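Local coordinates for putative uncharacterized protein (Streptococcus mutans, PDB 3BGK), which probably dehydrates the S-form of hydrated NAD(P)H at the expense of ADP, repairing this damaged cofactor, at residues M35-K47 against F264-L278. Residues are numbered along the deposited sequence; the frame is centred on the assembly and turned at random.
Sequences MIIDDLLTKKIIK and FHTDRFEVAAAAVFL. With K (potassium ion), chain C.
Ile-45 lies against Ala-274 and touches four more residues of 264-278. Its CB is 4.0 Å from CB of Ala-274. CG1 follows, close to the carbonyl O of Glu-270, and CD1 ends 4.1 Å from CB of Glu-270 and 3.7 Å from CG2 of Thr-266. With chi1 at -65°, CG2 lies anti to the backbone N, which carries it over one face of the Phe-264 ring as a CH-pi contact. It also touches CG2 of Val-271.

At the other end of helix 39-45, the peptide between Asp-38 and Asp-39 covers a face of the Phe-277 ring, with Asp-38 C over its centre. Thr-42 OG1 donates to Asp-38 O (3.1 Å), and Thr-42 N meets the same oxygen from the opposite face of its plane. Lys-44 NZ forms a salt bridge with Glu-270 OE1 (3.0 Å), on the syn side of the carboxylate.

Lys-43 O and Ile-46 O bind a potassium ion. The contact packs the N-terminal strand and helix onto helix 268-287 of the alpha/beta three-layer sandwich. Axes of 39-45 and 268-278 approach to 9.0 Å, their N-to-C directions 119° apart. Backbone bonds from Met-35 and Ile-37 pair edge strand 36-37 with strand 233-237. Helices 249-263 and 295-310 pack on Ile-46 and Leu-278, and Tyr-291 of a second subunit on Phe-264.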
HETATM    1  N   MSE A  35      22.674 -35.558   3.417  1.00 32.24           N
HETATM    2  CA  MSE A  35      21.978 -35.202   4.698  1.00 32.45           C
HETATM    3  C   MSE A  35      20.721 -34.346   4.512  1.00 31.49           C
HETATM    4  O   MSE A  35      20.577 -33.624   3.522  1.00 31.33           O
HETATM    5  CB  MSE A  35      22.935 -34.520   5.687  1.00 33.06           C
HETATM    6  CG  MSE A  35      23.749 -33.366   5.106  1.00 36.00           C
HETATM    7 SE   MSE A  35      24.107 -31.942   6.391  0.70 43.07          SE
HETATM    8  CE  MSE A  35      24.723 -33.028   7.910  1.00 41.51           C
ATOM      9  N   ILE A  36      19.821 -34.438   5.487  1.00 30.47           N
ATOM     10  CA  ILE A  36      18.524 -33.770   5.431  1.00 29.59           C
ATOM     11  C   ILE A  36      18.484 -32.522   6.323  1.00 28.91           C
ATOM     12  O   ILE A  36      18.856 -32.569   7.499  1.00 28.98           O
ATOM     13  CB  ILE A  36      17.363 -34.750   5.780  1.00 29.52           C
ATOM     14  CG1 ILE A  36      16.037 -33.989   5.947  1.00 29.65           C
ATOM     15  CG2 ILE A  36      17.717 -35.607   7.010  1.00 29.88           C
ATOM     16  CD1 ILE A  36      14.888 -34.802   6.532  1.00 30.41           C
ATOM     17  N   ILE A  37      18.038 -31.410   5.746  1.00 27.89           N
ATOM     18  CA  ILE A  37      17.902 -30.159   6.475  1.00 26.76           C
ATOM     19  C   ILE A  37      16.520 -30.135   7.107  1.00 26.37           C
ATOM     20  O   ILE A  37      15.505 -30.153   6.406  1.00 26.34           O
ATOM     21  CB  ILE A  37      18.100 -28.921   5.550  1.00 26.65           C
ATOM     22  CG1 ILE A  37      19.314 -29.092   4.619  1.00 26.01           C
ATOM     23  CG2 ILE A  37      18.187 -27.634   6.367  1.00 26.24           C
ATOM     24  CD1 ILE A  37      20.667 -29.313   5.315  1.00 25.14           C
ATOM     25  N   ASP A  38      16.490 -30.112   8.436  1.00 25.74           N
ATOM     26  CA  ASP A  38      15.231 -30.091   9.176  1.00 25.20           C
ATOM     27  C   ASP A  38      15.164 -28.933  10.171  1.00 24.79           C
ATOM     28  O   ASP A  38      15.974 -28.006  10.108  1.00 24.63           O
ATOM     29  CB  ASP A  38      14.974 -31.441   9.866  1.00 25.28           C
ATOM     30  CG  ASP A  38      16.094 -31.852  10.814  1.00 25.39           C
ATOM     31  OD1 ASP A  38      15.893 -32.838  11.557  1.00 26.61           O
ATOM     32  OD2 ASP A  38      17.168 -31.212  10.820  1.00 24.89           O
ATOM     33  N   ASP A  39      14.196 -28.991  11.079  1.00 24.25           N
ATOM     34  CA  ASP A  39      13.973 -27.921  12.033  1.00 24.06           C
ATOM     35  C   ASP A  39      15.054 -27.857  13.103  1.00 23.87           C
ATOM     36  O   ASP A  39      15.403 -26.773  13.564  1.00 23.59           O
ATOM     37  CB  ASP A  39      12.574 -28.020  12.662  1.00 24.24           C
ATOM     38  CG  ASP A  39      12.327 -29.343  13.386  1.00 24.83           C
ATOM     39  OD1 ASP A  39      13.043 -30.341  13.135  1.00 25.78           O
ATOM     40  OD2 ASP A  39      11.392 -29.381  14.211  1.00 25.26           O
ATOM     41  N   LEU A  40      15.587 -29.019  13.481  1.00 23.69           N
ATOM     42  CA  LEU A  40      16.629 -29.100  14.503  1.00 23.39           C
ATOM     43  C   LEU A  40      17.893 -28.366  14.062  1.00 23.13           C
ATOM     44  O   LEU A  40      18.561 -27.722  14.877  1.00 23.45           O
ATOM     45  CB  LEU A  40      16.945 -30.560  14.857  1.00 23.51           C
ATOM     46  CG  LEU A  40      15.770 -31.495  15.190  1.00 23.83           C
ATOM     47  CD1 LEU A  40      16.243 -32.932  15.414  1.00 23.98           C
ATOM     48  CD2 LEU A  40      14.950 -31.006  16.381  1.00 24.04           C
ATOM     49  N   LEU A  41      18.215 -28.456  12.777  1.00 22.50           N
ATOM     50  CA  LEU A  41      19.321 -27.693  12.225  1.00 21.98           C
ATOM     51  C   LEU A  41      18.979 -26.206  12.275  1.00 21.79           C
ATOM     52  O   LEU A  41      19.797 -25.388  12.695  1.00 21.70           O
ATOM     53  CB  LEU A  41      19.634 -28.142  10.792  1.00 21.89           C
ATOM     54  CG  LEU A  41      20.900 -27.641  10.067  1.00 21.72           C
ATOM     55  CD1 LEU A  41      20.703 -26.262   9.445  1.00 21.54           C
ATOM     56  CD2 LEU A  41      22.136 -27.658  10.955  1.00 21.74           C
ATOM     57  N   THR A  42      17.760 -25.872  11.855  1.00 21.53           N
ATOM     58  CA  THR A  42      17.283 -24.490  11.814  1.00 21.05           C
ATOM     59  C   THR A  42      17.218 -23.884  13.218  1.00 21.15           C
ATOM     60  O   THR A  42      17.601 -22.728  13.416  1.00 21.19           O
ATOM     61  CB  THR A  42      15.925 -24.414  11.088  1.00 21.01           C
ATOM     62  OG1 THR A  42      16.078 -24.958   9.774  1.00 20.91           O
ATOM     63  CG2 THR A  42      15.427 -22.980  10.976  1.00 20.49           C
ATOM     64  N   LYS A  43      16.758 -24.676  14.187  1.00 21.16           N
ATOM     65  CA  LYS A  43      16.801 -24.294  15.596  1.00 21.20           C
ATOM     66  C   LYS A  43      18.231 -24.128  16.103  1.00 21.17           C
ATOM     67  O   LYS A  43      18.462 -23.378  17.056  1.00 21.33           O
ATOM     68  CB  LYS A  43      16.071 -25.305  16.481  1.00 21.26           C
ATOM     69  CG  LYS A  43      14.558 -25.288  16.365  1.00 22.03           C
ATOM     70  CD  LYS A  43      13.936 -26.270  17.349  1.00 23.56           C
ATOM     71  CE  LYS A  43      12.775 -27.046  16.733  1.00 24.66           C
ATOM     72  NZ  LYS A  43      11.612 -26.190  16.354  1.00 25.93           N
ATOM     73  N   LYS A  44      19.187 -24.818  15.488  1.00 20.97           N
ATOM     74  CA  LYS A  44      20.587 -24.651  15.876  1.00 20.98           C
ATOM     75  C   LYS A  44      21.143 -23.307  15.394  1.00 20.53           C
ATOM     76  O   LYS A  44      21.941 -22.677  16.094  1.00 20.68           O
ATOM     77  CB  LYS A  44      21.453 -25.801  15.356  1.00 21.32           C
ATOM     78  CG  LYS A  44      22.873 -25.815  15.931  1.00 22.78           C
ATOM     79  CD  LYS A  44      23.917 -26.130  14.868  1.00 24.82           C
ATOM     80  CE  LYS A  44      23.978 -27.620  14.565  1.00 26.34           C
ATOM     81  NZ  LYS A  44      24.964 -27.919  13.487  1.00 27.46           N
ATOM     82  N   ILE A  45      20.716 -22.878  14.207  1.00 20.01           N
ATOM     83  CA  ILE A  45      21.195 -21.631  13.605  1.00 19.53           C
ATOM     84  C   ILE A  45      20.521 -20.397  14.207  1.00 19.48           C
ATOM     85  O   ILE A  45      21.203 -19.484  14.682  1.00 19.27           O
ATOM     86  CB  ILE A  45      21.046 -21.642  12.061  1.00 19.66           C
ATOM     87  CG1 ILE A  45      21.944 -22.728  11.442  1.00 19.18           C
ATOM     88  CG2 ILE A  45      21.308 -20.247  11.447  1.00 18.83           C
ATOM     89  CD1 ILE A  45      23.388 -22.742  11.940  1.00 17.50           C
ATOM     90  N   ILE A  46      19.189 -20.379  14.196  1.00 19.34           N
ATOM     91  CA  ILE A  46      18.433 -19.252  14.750  1.00 19.27           C
ATOM     92  C   ILE A  46      18.607 -19.188  16.275  1.00 19.51           C
ATOM     93  O   ILE A  46      17.840 -19.782  17.039  1.00 19.43           O
ATOM     94  CB  ILE A  46      16.936 -19.258  14.307  1.00 18.97           C
ATOM     95  CG1 ILE A  46      16.843 -19.348  12.771  1.00 18.33           C
ATOM     96  CG2 ILE A  46      16.221 -18.015  14.833  1.00 18.64           C
ATOM     97  CD1 ILE A  46      15.447 -19.405  12.194  1.00 16.27           C
ATOM     98  N   LYS A  47      19.652 -18.481  16.693  1.00 19.93           N
ATOM     99  CA  LYS A  47      19.983 -18.320  18.105  1.00 20.45           C
ATOM    100  C   LYS A  47      19.319 -17.075  18.687  1.00 20.33           C
ATOM    101  O   LYS A  47      19.150 -16.088  17.981  1.00 20.33           O
ATOM    102  CB  LYS A  47      21.502 -18.252  18.292  1.00 20.62           C
ATOM    103  CG  LYS A  47      22.224 -19.575  18.026  1.00 22.23           C
ATOM    104  CD  LYS A  47      23.453 -19.753  18.924  1.00 24.20           C
ATOM    105  CE  LYS A  47      24.678 -19.064  18.351  1.00 25.74           C
ATOM    106  NZ  LYS A  47      25.772 -18.972  19.356  1.00 27.48           N
ATOM    107  N   PHE A 264      23.823 -14.416  10.930  1.00 17.24           N
ATOM    108  CA  PHE A 264      24.366 -15.660  11.506  1.00 17.75           C
ATOM    109  C   PHE A 264      25.710 -16.020  10.862  1.00 18.71           C
ATOM    110  O   PHE A 264      25.755 -16.436   9.701  1.00 18.52           O
ATOM    111  CB  PHE A 264      23.379 -16.828  11.368  1.00 17.32           C
ATOM    112  CG  PHE A 264      21.997 -16.533  11.881  1.00 16.50           C
ATOM    113  CD1 PHE A 264      21.768 -16.308  13.234  1.00 15.24           C
ATOM    114  CD2 PHE A 264      20.910 -16.501  11.005  1.00 15.97           C
ATOM    115  CE1 PHE A 264      20.478 -16.040  13.710  1.00 14.62           C
ATOM    116  CE2 PHE A 264      19.609 -16.238  11.471  1.00 14.67           C
ATOM    117  CZ  PHE A 264      19.398 -16.008  12.823  1.00 14.57           C
ATOM    118  N   HIS A 265      26.796 -15.865  11.628  1.00 19.88           N
ATOM    119  CA  HIS A 265      28.161 -15.936  11.083  1.00 21.06           C
ATOM    120  C   HIS A 265      28.858 -17.274  11.299  1.00 21.58           C
ATOM    121  O   HIS A 265      30.051 -17.406  11.012  1.00 21.92           O
ATOM    122  CB  HIS A 265      29.027 -14.802  11.645  1.00 21.25           C
ATOM    123  CG  HIS A 265      28.392 -13.454  11.529  1.00 22.51           C
ATOM    124  ND1 HIS A 265      27.712 -12.862  12.573  1.00 23.35           N
ATOM    125  CD2 HIS A 265      28.298 -12.600  10.483  1.00 22.95           C
ATOM    126  CE1 HIS A 265      27.242 -11.692  12.178  1.00 24.07           C
ATOM    127  NE2 HIS A 265      27.581 -11.510  10.914  1.00 23.87           N
ATOM    128  N   THR A 266      28.123 -18.261  11.801  1.00 22.13           N
ATOM    129  CA  THR A 266      28.648 -19.616  11.925  1.00 22.72           C
ATOM    130  C   THR A 266      28.711 -20.271  10.532  1.00 22.98           C
ATOM    131  O   THR A 266      28.661 -19.560   9.519  1.00 23.28           O
ATOM    132  CB  THR A 266      27.844 -20.448  12.954  1.00 22.85           C
ATOM    133  OG1 THR A 266      28.508 -21.697  13.182  1.00 23.37           O
ATOM    134  CG2 THR A 266      26.401 -20.690  12.474  1.00 23.18           C
ATOM    135  N   ASP A 267      28.834 -21.599  10.470  1.00 23.02           N
ATOM    136  CA  ASP A 267      28.987 -22.302   9.188  1.00 22.95           C
ATOM    137  C   ASP A 267      28.015 -21.796   8.118  1.00 22.58           C
ATOM    138  O   ASP A 267      26.792 -21.891   8.275  1.00 22.51           O
ATOM    139  CB  ASP A 267      28.842 -23.815   9.368  1.00 23.32           C
ATOM    140  CG  ASP A 267      29.256 -24.595   8.129  1.00 24.56           C
ATOM    141  OD1 ASP A 267      30.159 -24.127   7.394  1.00 25.67           O
ATOM    142  OD2 ASP A 267      28.680 -25.682   7.892  1.00 26.60           O
ATOM    143  N   ARG A 268      28.574 -21.264   7.034  1.00 22.01           N
ATOM    144  CA  ARG A 268      27.778 -20.614   5.995  1.00 21.58           C
ATOM    145  C   ARG A 268      26.857 -21.571   5.218  1.00 20.99           C
ATOM    146  O   ARG A 268      25.769 -21.170   4.787  1.00 21.17           O
ATOM    147  CB  ARG A 268      28.678 -19.812   5.053  1.00 21.70           C
ATOM    148  CG  ARG A 268      27.942 -18.725   4.252  1.00 23.04           C
ATOM    149  CD  ARG A 268      28.903 -17.767   3.543  1.00 24.80           C
ATOM    150  NE  ARG A 268      29.986 -18.474   2.850  1.00 27.02           N
ATOM    151  CZ  ARG A 268      31.248 -18.537   3.275  1.00 27.24           C
ATOM    152  NH1 ARG A 268      31.615 -17.924   4.396  1.00 27.70           N
ATOM    153  NH2 ARG A 268      32.149 -19.213   2.571  1.00 27.37           N
ATOM    154  N   PHE A 269      27.282 -22.821   5.049  1.00 20.03           N
ATOM    155  CA  PHE A 269      26.431 -23.840   4.433  1.00 19.18           C
ATOM    156  C   PHE A 269      25.168 -24.101   5.257  1.00 18.67           C
ATOM    157  O   PHE A 269      24.073 -24.208   4.702  1.00 18.53           O
ATOM    158  CB  PHE A 269      27.192 -25.156   4.219  1.00 19.23           C
ATOM    159  CG  PHE A 269      26.307 -26.308   3.806  1.00 18.88           C
ATOM    160  CD1 PHE A 269      26.054 -26.563   2.462  1.00 18.74           C
ATOM    161  CD2 PHE A 269      25.718 -27.129   4.765  1.00 18.83           C
ATOM    162  CE1 PHE A 269      25.236 -27.619   2.079  1.00 19.11           C
ATOM    163  CE2 PHE A 269      24.895 -28.186   4.395  1.00 19.03           C
ATOM    164  CZ  PHE A 269      24.654 -28.432   3.046  1.00 19.55           C
ATOM    165  N   GLU A 270      25.320 -24.215   6.571  1.00 17.97           N
ATOM    166  CA  GLU A 270      24.184 -24.523   7.430  1.00 17.70           C
ATOM    167  C   GLU A 270      23.245 -23.325   7.566  1.00 17.27           C
ATOM    168  O   GLU A 270      22.020 -23.490   7.663  1.00 16.97           O
ATOM    169  CB  GLU A 270      24.654 -25.023   8.794  1.00 17.86           C
ATOM    170  CG  GLU A 270      25.494 -26.309   8.718  1.00 18.84           C
ATOM    171  CD  GLU A 270      25.671 -26.988  10.070  1.00 20.42           C
ATOM    172  OE1 GLU A 270      25.846 -26.275  11.093  1.00 20.83           O
ATOM    173  OE2 GLU A 270      25.632 -28.239  10.105  1.00 19.94           O
ATOM    174  N   VAL A 271      23.834 -22.127   7.549  1.00 16.60           N
ATOM    175  CA  VAL A 271      23.093 -20.867   7.617  1.00 15.72           C
ATOM    176  C   VAL A 271      22.183 -20.700   6.400  1.00 15.13           C
ATOM    177  O   VAL A 271      21.000 -20.386   6.540  1.00 15.00           O
ATOM    178  CB  VAL A 271      24.045 -19.640   7.768  1.00 15.62           C
ATOM    179  CG1 VAL A 271      23.298 -18.339   7.517  1.00 15.87           C
ATOM    180  CG2 VAL A 271      24.673 -19.617   9.146  1.00 14.69           C
ATOM    181  N   ALA A 272      22.740 -20.919   5.214  1.00 14.41           N
ATOM    182  CA  ALA A 272      21.966 -20.875   3.979  1.00 13.64           C
ATOM    183  C   ALA A 272      20.951 -22.016   3.935  1.00 13.26           C
ATOM    184  O   ALA A 272      19.820 -21.827   3.481  1.00 13.20           O
ATOM    185  CB  ALA A 272      22.885 -20.922   2.772  1.00 13.57           C
ATOM    186  N   ALA A 273      21.355 -23.190   4.421  1.00 12.69           N
ATOM    187  CA  ALA A 273      20.464 -24.349   4.489  1.00 12.19           C
ATOM    188  C   ALA A 273      19.241 -24.056   5.350  1.00 11.78           C
ATOM    189  O   ALA A 273      18.112 -24.336   4.940  1.00 11.68           O
ATOM    190  CB  ALA A 273      21.202 -25.578   5.007  1.00 12.19           C
ATOM    191  N   ALA A 274      19.473 -23.491   6.535  1.00 11.49           N
ATOM    192  CA  ALA A 274      18.390 -23.080   7.431  1.00 11.37           C
ATOM    193  C   ALA A 274      17.417 -22.103   6.741  1.00 11.48           C
ATOM    194  O   ALA A 274      16.199 -22.303   6.777  1.00 11.66           O
ATOM    195  CB  ALA A 274      18.949 -22.487   8.713  1.00 10.97           C
ATOM    196  N   ALA A 275      17.955 -21.071   6.095  1.00 11.35           N
ATOM    197  CA  ALA A 275      17.144 -20.130   5.335  1.00 11.53           C
ATOM    198  C   ALA A 275      16.251 -20.873   4.337  1.00 11.69           C
ATOM    199  O   ALA A 275      15.042 -20.621   4.266  1.00 12.02           O
ATOM    200  CB  ALA A 275      18.028 -19.120   4.620  1.00 11.44           C
ATOM    201  N   VAL A 276      16.845 -21.807   3.594  1.00 11.58           N
ATOM    202  CA  VAL A 276      16.118 -22.616   2.621  1.00 11.34           C
ATOM    203  C   VAL A 276      15.038 -23.469   3.286  1.00 11.39           C
ATOM    204  O   VAL A 276      13.926 -23.574   2.757  1.00 11.71           O
ATOM    205  CB  VAL A 276      17.070 -23.493   1.775  1.00 11.38           C
ATOM    206  CG1 VAL A 276      16.287 -24.415   0.825  1.00 11.67           C
ATOM    207  CG2 VAL A 276      18.020 -22.615   0.981  1.00 11.38           C
ATOM    208  N   PHE A 277      15.348 -24.056   4.442  1.00 11.12           N
ATOM    209  CA  PHE A 277      14.356 -24.867   5.153  1.00 10.91           C
ATOM    210  C   PHE A 277      13.162 -24.030   5.598  1.00 10.92           C
ATOM    211  O   PHE A 277      12.014 -24.416   5.378  1.00 11.29           O
ATOM    212  CB  PHE A 277      14.955 -25.597   6.364  1.00 10.89           C
ATOM    213  CG  PHE A 277      13.912 -26.235   7.263  1.00 11.18           C
ATOM    214  CD1 PHE A 277      13.374 -27.484   6.958  1.00 10.61           C
ATOM    215  CD2 PHE A 277      13.445 -25.571   8.399  1.00 10.71           C
ATOM    216  CE1 PHE A 277      12.402 -28.064   7.773  1.00  9.50           C
ATOM    217  CE2 PHE A 277      12.473 -26.146   9.216  1.00 10.38           C
ATOM    218  CZ  PHE A 277      11.952 -27.393   8.900  1.00  9.72           C
ATOM    219  N   LEU A 278      13.439 -22.891   6.229  1.00 10.60           N
ATOM    220  CA  LEU A 278      12.391 -22.070   6.819  1.00 10.28           C
ATOM    221  C   LEU A 278      11.410 -21.514   5.787  1.00 10.17           C
ATOM    222  O   LEU A 278      10.207 -21.473   6.018  1.00 10.15           O
ATOM    223  CB  LEU A 278      13.005 -20.948   7.663  1.00  9.94           C
ATOM    224  CG  LEU A 278      12.070 -20.345   8.709  1.00  8.73           C
ATOM    225  CD1 LEU A 278      11.620 -21.398   9.701  1.00  7.65           C
ATOM    226  CD2 LEU A 278      12.773 -19.217   9.409  1.00  8.46           C
TER
HETATM  227  K     K C 279      17.656 -21.835  19.091  1.00 41.57           K